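Local coordinates for protein MmeI (Methylophilus methylotrophus, PDB 5HR4) that is a type IIL restriction-modification enzyme that binds DNA and probably methylates adenine at N6, using S-adenosyl-L-methionine, at residues T358-A363 with I464-V469; L470-C475 with A529-A534. All coordinates share one frame; numbering follows the deposited sequence.

Interaction 1: T358-A363 with I464-V469; sequences TFFDPA and IDWNDV. With SFG (sinefungin), chain H.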
ATOM      1  N   THR A 358      13.286  15.826 -15.573  1.00 27.10           N
ATOM      2  CA  THR A 358      13.137  16.036 -14.134  1.00 30.54           C
ATOM      3  C   THR A 358      12.181  15.002 -13.551  1.00 31.79           C
ATOM      4  O   THR A 358      11.184  14.631 -14.192  1.00 33.63           O
ATOM      5  CB  THR A 358      12.640  17.455 -13.816  1.00 27.25           C
ATOM      6  OG1 THR A 358      11.469  17.746 -14.585  1.00 33.08           O
ATOM      7  CG2 THR A 358      13.690  18.478 -14.164  1.00 26.95           C
ATOM      8  N   PHE A 359      12.490  14.531 -12.338  1.00 30.85           N
ATOM      9  CA  PHE A 359      11.698  13.509 -11.657  1.00 28.40           C
ATOM     10  C   PHE A 359      11.210  14.028 -10.309  1.00 26.89           C
ATOM     11  O   PHE A 359      11.974  14.634  -9.555  1.00 27.51           O
ATOM     12  CB  PHE A 359      12.519  12.229 -11.489  1.00 30.07           C
ATOM     13  CG  PHE A 359      13.043  11.684 -12.795  1.00 32.60           C
ATOM     14  CD1 PHE A 359      12.320  10.733 -13.508  1.00 27.72           C
ATOM     15  CD2 PHE A 359      14.229  12.156 -13.328  1.00 29.92           C
ATOM     16  CE1 PHE A 359      12.773  10.261 -14.705  1.00 24.60           C
ATOM     17  CE2 PHE A 359      14.696  11.664 -14.531  1.00 31.06           C
ATOM     18  CZ  PHE A 359      13.966  10.714 -15.215  1.00 30.22           C
ATOM     19  N   PHE A 360       9.943  13.755  -9.998  1.00 27.35           N
ATOM     20  CA  PHE A 360       9.242  14.401  -8.888  1.00 29.74           C
ATOM     21  C   PHE A 360       8.431  13.369  -8.105  1.00 28.20           C
ATOM     22  O   PHE A 360       7.383  12.910  -8.576  1.00 29.33           O
ATOM     23  CB  PHE A 360       8.341  15.507  -9.441  1.00 32.58           C
ATOM     24  CG  PHE A 360       7.750  16.406  -8.407  1.00 30.89           C
ATOM     25  CD1 PHE A 360       8.114  16.309  -7.068  1.00 33.13           C
ATOM     26  CD2 PHE A 360       6.823  17.368  -8.785  1.00 35.97           C
ATOM     27  CE1 PHE A 360       7.542  17.138  -6.110  1.00 29.34           C
ATOM     28  CE2 PHE A 360       6.250  18.203  -7.850  1.00 39.52           C
ATOM     29  CZ  PHE A 360       6.610  18.089  -6.499  1.00 33.88           C
ATOM     30  N   ASP A 361       8.891  13.034  -6.896  1.00 28.22           N
ATOM     31  CA  ASP A 361       8.218  12.073  -6.018  1.00 30.87           C
ATOM     32  C   ASP A 361       7.547  12.783  -4.838  1.00 32.68           C
ATOM     33  O   ASP A 361       8.211  13.075  -3.826  1.00 28.79           O
ATOM     34  CB  ASP A 361       9.221  11.025  -5.522  1.00 32.70           C
ATOM     35  CG  ASP A 361       8.564   9.879  -4.714  1.00 39.02           C
ATOM     36  OD1 ASP A 361       7.358   9.965  -4.350  1.00 34.72           O
ATOM     37  OD2 ASP A 361       9.283   8.885  -4.417  1.00 38.42           O
ATOM     38  N   PRO A 362       6.217  13.025  -4.896  1.00 29.15           N
ATOM     39  CA  PRO A 362       5.548  13.881  -3.905  1.00 30.93           C
ATOM     40  C   PRO A 362       5.204  13.177  -2.598  1.00 35.44           C
ATOM     41  O   PRO A 362       4.231  13.547  -1.934  1.00 33.24           O
ATOM     42  CB  PRO A 362       4.265  14.318  -4.629  1.00 30.87           C
ATOM     43  CG  PRO A 362       4.154  13.418  -5.880  1.00 29.32           C
ATOM     44  CD  PRO A 362       5.258  12.414  -5.829  1.00 31.09           C
ATOM     45  N   ALA A 363       5.993  12.166  -2.229  1.00 33.49           N
ATOM     46  CA  ALA A 363       5.859  11.419  -0.982  1.00 30.46           C
ATOM     47  C   ALA A 363       7.067  10.494  -0.887  1.00 33.85           C
ATOM     48  O   ALA A 363       6.934   9.298  -0.612  1.00 40.00           O
ATOM     49  CB  ALA A 363       4.535  10.644  -0.948  1.00 27.11           C
ATOM     50  N   ILE A 464       0.681  21.993   0.525  1.00 39.37           N
ATOM     51  CA  ILE A 464       1.466  22.990  -0.193  1.00 32.08           C
ATOM     52  C   ILE A 464       1.117  22.978  -1.684  1.00 34.98           C
ATOM     53  O   ILE A 464       0.445  22.078  -2.193  1.00 34.92           O
ATOM     54  CB  ILE A 464       2.979  22.771  -0.006  1.00 32.32           C
ATOM     55  CG1 ILE A 464       3.387  21.399  -0.551  1.00 32.39           C
ATOM     56  CG2 ILE A 464       3.378  22.920   1.439  1.00 28.52           C
ATOM     57  CD1 ILE A 464       4.877  21.198  -0.522  1.00 32.55           C
ATOM     58  N   ASP A 465       1.625  23.978  -2.392  1.00 33.70           N
ATOM     59  CA  ASP A 465       1.554  24.015  -3.846  1.00 42.49           C
ATOM     60  C   ASP A 465       2.811  23.350  -4.412  1.00 40.68           C
ATOM     61  O   ASP A 465       3.925  23.847  -4.198  1.00 38.26           O
ATOM     62  CB  ASP A 465       1.427  25.464  -4.324  1.00 41.74           C
ATOM     63  CG  ASP A 465       1.153  25.578  -5.814  1.00 43.74           C
ATOM     64  OD1 ASP A 465       0.869  24.554  -6.473  1.00 55.14           O
ATOM     65  OD2 ASP A 465       1.203  26.711  -6.328  1.00 49.00           O
ATOM     66  N   TRP A 466       2.637  22.233  -5.139  1.00 31.52           N
ATOM     67  CA  TRP A 466       3.801  21.521  -5.672  1.00 35.06           C
ATOM     68  C   TRP A 466       4.718  22.429  -6.494  1.00 34.62           C
ATOM     69  O   TRP A 466       5.937  22.230  -6.497  1.00 32.74           O
ATOM     70  CB  TRP A 466       3.359  20.296  -6.496  1.00 30.27           C
ATOM     71  CG  TRP A 466       2.811  19.194  -5.611  1.00 32.30           C
ATOM     72  CD1 TRP A 466       2.746  19.211  -4.248  1.00 29.62           C
ATOM     73  CD2 TRP A 466       2.260  17.933  -6.017  1.00 31.01           C
ATOM     74  NE1 TRP A 466       2.184  18.058  -3.777  1.00 27.86           N
ATOM     75  CE2 TRP A 466       1.872  17.252  -4.840  1.00 35.36           C
ATOM     76  CE3 TRP A 466       2.063  17.312  -7.252  1.00 30.47           C
ATOM     77  CZ2 TRP A 466       1.289  15.979  -4.865  1.00 30.51           C
ATOM     78  CZ3 TRP A 466       1.487  16.047  -7.275  1.00 30.24           C
ATOM     79  CH2 TRP A 466       1.109  15.398  -6.092  1.00 32.63           C
ATOM     80  N   ASN A 467       4.168  23.452  -7.162  1.00 35.90           N
ATOM     81  CA  ASN A 467       5.013  24.365  -7.939  1.00 39.66           C
ATOM     82  C   ASN A 467       6.084  25.068  -7.102  1.00 37.37           C
ATOM     83  O   ASN A 467       7.030  25.616  -7.672  1.00 41.63           O
ATOM     84  CB  ASN A 467       4.167  25.418  -8.664  1.00 31.40           C
ATOM     85  CG  ASN A 467       3.385  24.834  -9.827  1.00 41.67           C
ATOM     86  OD1 ASN A 467       3.948  24.534 -10.897  1.00 36.76           O
ATOM     87  ND2 ASN A 467       2.078  24.669  -9.631  1.00 37.38           N
ATOM     88  N   ASP A 468       5.983  25.077  -5.773  1.00 36.42           N
ATOM     89  CA  ASP A 468       7.097  25.643  -5.017  1.00 39.49           C
ATOM     90  C   ASP A 468       8.305  24.709  -4.984  1.00 42.81           C
ATOM     91  O   ASP A 468       9.432  25.169  -4.766  1.00 44.09           O
ATOM     92  CB  ASP A 468       6.658  25.990  -3.598  1.00 42.19           C
ATOM     93  CG  ASP A 468       5.521  26.978  -3.576  1.00 43.34           C
ATOM     94  OD1 ASP A 468       5.393  27.736  -4.566  1.00 49.53           O
ATOM     95  OD2 ASP A 468       4.761  26.994  -2.577  1.00 44.51           O
ATOM     96  N   VAL A 469       8.098  23.415  -5.199  1.00 42.37           N
ATOM     97  CA  VAL A 469       9.204  22.474  -5.309  1.00 40.63           C
ATOM     98  C   VAL A 469       9.745  22.438  -6.727  1.00 40.50           C
ATOM     99  O   VAL A 469      10.962  22.371  -6.932  1.00 40.38           O
ATOM    100  CB  VAL A 469       8.753  21.070  -4.858  1.00 37.74           C
ATOM    101  CG1 VAL A 469       9.935  20.085  -4.865  1.00 29.23           C
ATOM    102  CG2 VAL A 469       8.093  21.161  -3.494  1.00 41.01           C
TER
HETATM  103  N   SFG H1002       8.828   5.388  -1.582  1.00 39.36           N
HETATM  104  CA  SFG H1002       9.547   5.581  -0.340  1.00 41.66           C
HETATM  105  C   SFG H1002      10.710   4.607  -0.342  1.00 44.47           C
HETATM  106  O   SFG H1002      10.850   3.842  -1.322  1.00 45.42           O
HETATM  107  OXT SFG H1002      11.529   4.562   0.606  1.00 43.95           O
HETATM  108  CB  SFG H1002       8.633   5.304   0.848  1.00 40.94           C
HETATM  109  CG  SFG H1002       7.402   6.187   0.708  1.00 38.68           C
HETATM  110  CD  SFG H1002       6.415   5.692   1.742  1.00 36.43           C
HETATM  111  NE  SFG H1002       5.749   4.539   1.167  1.00 35.96           N
HETATM  112  C5' SFG H1002       5.404   6.781   2.135  1.00 40.93           C
HETATM  113  C4' SFG H1002       6.056   8.115   2.636  1.00 40.18           C
HETATM  114  O4' SFG H1002       5.162   9.062   2.597  1.00 39.00           O
HETATM  115  C3' SFG H1002       6.494   8.085   4.111  1.00 45.25           C
HETATM  116  O3' SFG H1002       7.845   8.177   4.136  1.00 50.67           O
HETATM  117  C2' SFG H1002       5.807   9.305   4.793  1.00 42.99           C
HETATM  118  O2' SFG H1002       6.740  10.030   5.701  1.00 45.35           O
HETATM  119  C1' SFG H1002       5.495  10.078   3.803  1.00 38.60           C
HETATM  120  N9  SFG H1002       4.283  10.810   4.002  1.00 33.27           N
HETATM  121  C8  SFG H1002       3.164  10.408   4.598  1.00 37.02           C
HETATM  122  N7  SFG H1002       2.268  11.394   4.516  1.00 34.95           N
HETATM  123  C5  SFG H1002       2.839  12.404   3.860  1.00 38.51           C
HETATM  124  C6  SFG H1002       2.358  13.645   3.522  1.00 37.93           C
HETATM  125  N6  SFG H1002       1.085  14.290   3.735  1.00 32.91           N
HETATM  126  N1  SFG H1002       3.114  14.511   2.857  1.00 36.32           N
HETATM  127  C2  SFG H1002       4.375  14.153   2.512  1.00 32.87           C
HETATM  128  N3  SFG H1002       4.852  12.927   2.852  1.00 34.79           N
HETATM  129  C4  SFG H1002       4.080  12.048   3.529  1.00 35.93           C

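Interaction 2: L470-C475 with A529-A534; sequences LEAKKC and ANIRCA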
ATOM      1  N   LEU A 470       8.846  22.471  -7.707  1.00 36.95           N
ATOM      2  CA  LEU A 470       9.222  22.320  -9.108  1.00 35.09           C
ATOM      3  C   LEU A 470       8.091  22.895  -9.941  1.00 39.85           C
ATOM      4  O   LEU A 470       6.950  22.424  -9.845  1.00 37.79           O
ATOM      5  CB  LEU A 470       9.475  20.853  -9.467  1.00 30.53           C
ATOM      6  CG  LEU A 470       9.748  20.594 -10.953  1.00 35.45           C
ATOM      7  CD1 LEU A 470      10.836  21.526 -11.428  1.00 33.10           C
ATOM      8  CD2 LEU A 470      10.148  19.148 -11.228  1.00 29.60           C
ATOM      9  N   GLU A 471       8.396  23.908 -10.747  1.00 38.57           N
ATOM     10  CA  GLU A 471       7.391  24.434 -11.655  1.00 37.36           C
ATOM     11  C   GLU A 471       6.957  23.347 -12.644  1.00 42.57           C
ATOM     12  O   GLU A 471       7.794  22.684 -13.280  1.00 37.87           O
ATOM     13  CB  GLU A 471       7.935  25.667 -12.377  1.00 35.32           C
ATOM     14  N   ALA A 472       5.633  23.162 -12.759  1.00 39.13           N
ATOM     15  CA  ALA A 472       5.068  22.138 -13.637  1.00 33.48           C
ATOM     16  C   ALA A 472       5.639  22.202 -15.053  1.00 40.70           C
ATOM     17  O   ALA A 472       5.902  21.164 -15.670  1.00 39.97           O
ATOM     18  CB  ALA A 472       3.546  22.270 -13.676  1.00 31.02           C
ATOM     19  N   LYS A 473       5.831  23.408 -15.593  1.00 43.53           N
ATOM     20  CA  LYS A 473       6.337  23.506 -16.957  1.00 39.65           C
ATOM     21  C   LYS A 473       7.744  22.947 -17.080  1.00 39.80           C
ATOM     22  O   LYS A 473       8.146  22.566 -18.181  1.00 38.67           O
ATOM     23  CB  LYS A 473       6.301  24.958 -17.450  1.00 42.23           C
ATOM     24  N   LYS A 474       8.495  22.874 -15.980  1.00 41.34           N
ATOM     25  CA  LYS A 474       9.837  22.305 -15.989  1.00 38.30           C
ATOM     26  C   LYS A 474       9.865  20.868 -15.489  1.00 36.63           C
ATOM     27  O   LYS A 474      10.945  20.343 -15.204  1.00 38.09           O
ATOM     28  CB  LYS A 474      10.793  23.160 -15.147  1.00 33.60           C
ATOM     29  N   CYS A 475       8.711  20.224 -15.364  1.00 34.29           N
ATOM     30  CA  CYS A 475       8.618  18.894 -14.789  1.00 32.37           C
ATOM     31  C   CYS A 475       8.255  17.873 -15.862  1.00 34.06           C
ATOM     32  O   CYS A 475       7.531  18.187 -16.812  1.00 38.06           O
ATOM     33  CB  CYS A 475       7.579  18.867 -13.661  1.00 33.82           C
ATOM     34  SG  CYS A 475       6.974  17.220 -13.191  1.00 36.32           S
ATOM     35  N   ALA A 529       0.306  19.085 -20.011  1.00 38.94           N
ATOM     36  CA  ALA A 529      -0.151  17.750 -20.405  1.00 42.05           C
ATOM     37  C   ALA A 529       0.961  16.800 -20.843  1.00 41.19           C
ATOM     38  O   ALA A 529       0.680  15.660 -21.224  1.00 41.96           O
ATOM     39  CB  ALA A 529      -1.172  17.847 -21.544  1.00 37.62           C
ATOM     40  N   ASN A 530       2.213  17.249 -20.827  1.00 43.17           N
ATOM     41  CA  ASN A 530       3.307  16.359 -21.191  1.00 44.52           C
ATOM     42  C   ASN A 530       3.791  15.522 -20.022  1.00 38.61           C
ATOM     43  O   ASN A 530       4.540  14.560 -20.220  1.00 42.33           O
ATOM     44  CB  ASN A 530       4.478  17.157 -21.764  1.00 42.79           C
ATOM     45  CG  ASN A 530       4.320  17.424 -23.238  1.00 52.74           C
ATOM     46  OD1 ASN A 530       3.226  17.280 -23.792  1.00 51.59           O
ATOM     47  ND2 ASN A 530       5.413  17.807 -23.893  1.00 61.57           N
ATOM     48  N   ILE A 531       3.401  15.871 -18.810  1.00 36.75           N
ATOM     49  CA  ILE A 531       3.834  15.090 -17.673  1.00 35.47           C
ATOM     50  C   ILE A 531       3.113  13.754 -17.700  1.00 35.47           C
ATOM     51  O   ILE A 531       1.945  13.665 -18.109  1.00 32.77           O
ATOM     52  CB  ILE A 531       3.565  15.864 -16.377  1.00 36.02           C
ATOM     53  CG1 ILE A 531       4.378  17.172 -16.369  1.00 31.87           C
ATOM     54  CG2 ILE A 531       3.834  14.970 -15.168  1.00 35.26           C
ATOM     55  CD1 ILE A 531       3.961  18.162 -15.269  1.00 29.94           C
ATOM     56  N   ARG A 532       3.833  12.701 -17.316  1.00 36.38           N
ATOM     57  CA  ARG A 532       3.310  11.356 -17.135  1.00 29.89           C
ATOM     58  C   ARG A 532       3.523  10.936 -15.678  1.00 37.20           C
ATOM     59  O   ARG A 532       4.588  11.197 -15.103  1.00 38.28           O
ATOM     60  CB  ARG A 532       4.010  10.404 -18.088  1.00 27.19           C
ATOM     61  N   CYS A 533       2.511  10.302 -15.066  1.00 34.34           N
ATOM     62  CA  CYS A 533       2.537   9.970 -13.640  1.00 32.10           C
ATOM     63  C   CYS A 533       2.292   8.487 -13.397  1.00 33.46           C
ATOM     64  O   CYS A 533       1.543   7.830 -14.130  1.00 32.11           O
ATOM     65  CB  CYS A 533       1.474  10.749 -12.831  1.00 32.85           C
ATOM     66  SG  CYS A 533       1.357  12.519 -13.183  1.00 39.97           S
ATOM     67  N   ALA A 534       2.871   7.977 -12.309  1.00 30.80           N
ATOM     68  CA  ALA A 534       2.529   6.637 -11.855  1.00 30.53           C
ATOM     69  C   ALA A 534       2.689   6.548 -10.341  1.00 32.07           C
ATOM     70  O   ALA A 534       3.674   7.046  -9.791  1.00 32.62           O
ATOM     71  CB  ALA A 534       3.391   5.580 -12.542  1.00 24.63           C
TER

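Interaction 1: T358-A363 with I464-V469
Trp466 meets Phe360 and Pro362 in a cluster built from rings and aliphatic carbons. The aromatic pair is offset edge-to-face: the edge of Phe360 is turned toward the face of the indole five-membered ring, with centroids 5.5 Å apart and planes at 68°. Near the plane of the phenyl ring, Trp466 CB adjoins Phe360 CE2 at 3.8 Å. With CG anti to the backbone N (chi1 -170°), Phe360 carries its ring off the strand toward the loop.

Pro362 supplies a CH-pi contact. Its CB lies over the six-membered ring of Trp466, 3.8 Å from the centroid, and Pro362 CG lies 3.6 Å from Trp466 CH2; the rigid pyrrolidine thus rests against a broad, flat partner. In purely apolar packing, Val469 CG1, 4.0 Å from Phe360 CE1, gives the phenyl ring a second, compact neighbour.

The buried indole NE1 is satisfied by Ala461 O, and Lys520 of helix 517-524 makes a cation-pi contact with the ring. The loop after strand 455-458 thereby packs on the parallel part of the Rossmann-like methyltransferase sheet, next to the sinefungin pocket, where Ile412 of the adjacent strand 409-413 touches Phe360, Trp466 and Val469.

Interaction 2: L470-C475 with A529-A534
Ile531 meets no ring in 470-475; the flat groups it touches are two peptide carbonyls, those of Ala472 and Cys475, approached at their oxygens. Ile531 CD1 lies 3.6 Å from Ala472 O, and Ile531 CG1 is 3.3 Å from Cys475 O. These are van der Waals contacts of methyl and methylene groups with backbone.

The longer branch of Ile531 does the touching across the contact. CG1 stands anti to the carbonyl carbon (chi1 -62°) and CD1 continues in an extended line (chi2 168°), which brings the terminal methyl against Cys475 SG and the Ala472 carbonyl oxygen. Cys475 SG is 3.8 Å from Ile531 CD1, and Ala472 CB lies more loosely at 4.4 Å from the same methyl. Ala472 and Cys475, both small, leave room for the methyl beside the turn. This short 3-10 turn at 472-473, just before strand 477-480, is closed by its own backbone: Lys474 N donates to Glu471 O, and Cys475 N to Ala472 O at 3.0 Å. Ala472 O also accepts from Asn528 ND2. Cutting Ile531 back to an alanine would probably lose the packing of CG1 and CD1 against Cys475 SG and the two carbonyl oxygens, opening a gap between the turn and the start of strand 532-538.

Tyr524 of helix 517-524 touches Ala472, Cys475 and Ile531 alike. Just beyond the contact, strands 477-480 and 532-538 run parallel: Arg532 pairs with Cys476 and Ile478, and the Ile478 side chain also meets Ile531 and Cys533, while Arg532 and Ala534 touch Leu328 of helix 318-340.

In the fold
Interactions 1 and 2 follow each other along one loop, which leaves strand 455-458 and leads into strand 477-480; their centres are about 9 Å apart. Two probable hydrogen bonds tie them together: Thr358 OG1 to Lys474 O at 2.7 Å, and Asn467 OD1 to Ala472 N at 2.9 Å. Both contacts reach the central sheet of the methyltransferase domain. Interaction 1 is the one beside the cofactor site. Its strand ends at Asp361, and the turn that follows, Pro362-Ala363, continues a sequence consistent with the start of the first S-adenosylmethionine-binding motif of such enzymes; Ala363 O lies 3.4 Å from CG of the bound analogue sinefungin. Interaction 2 packs at the beginnings of the adjoining strands.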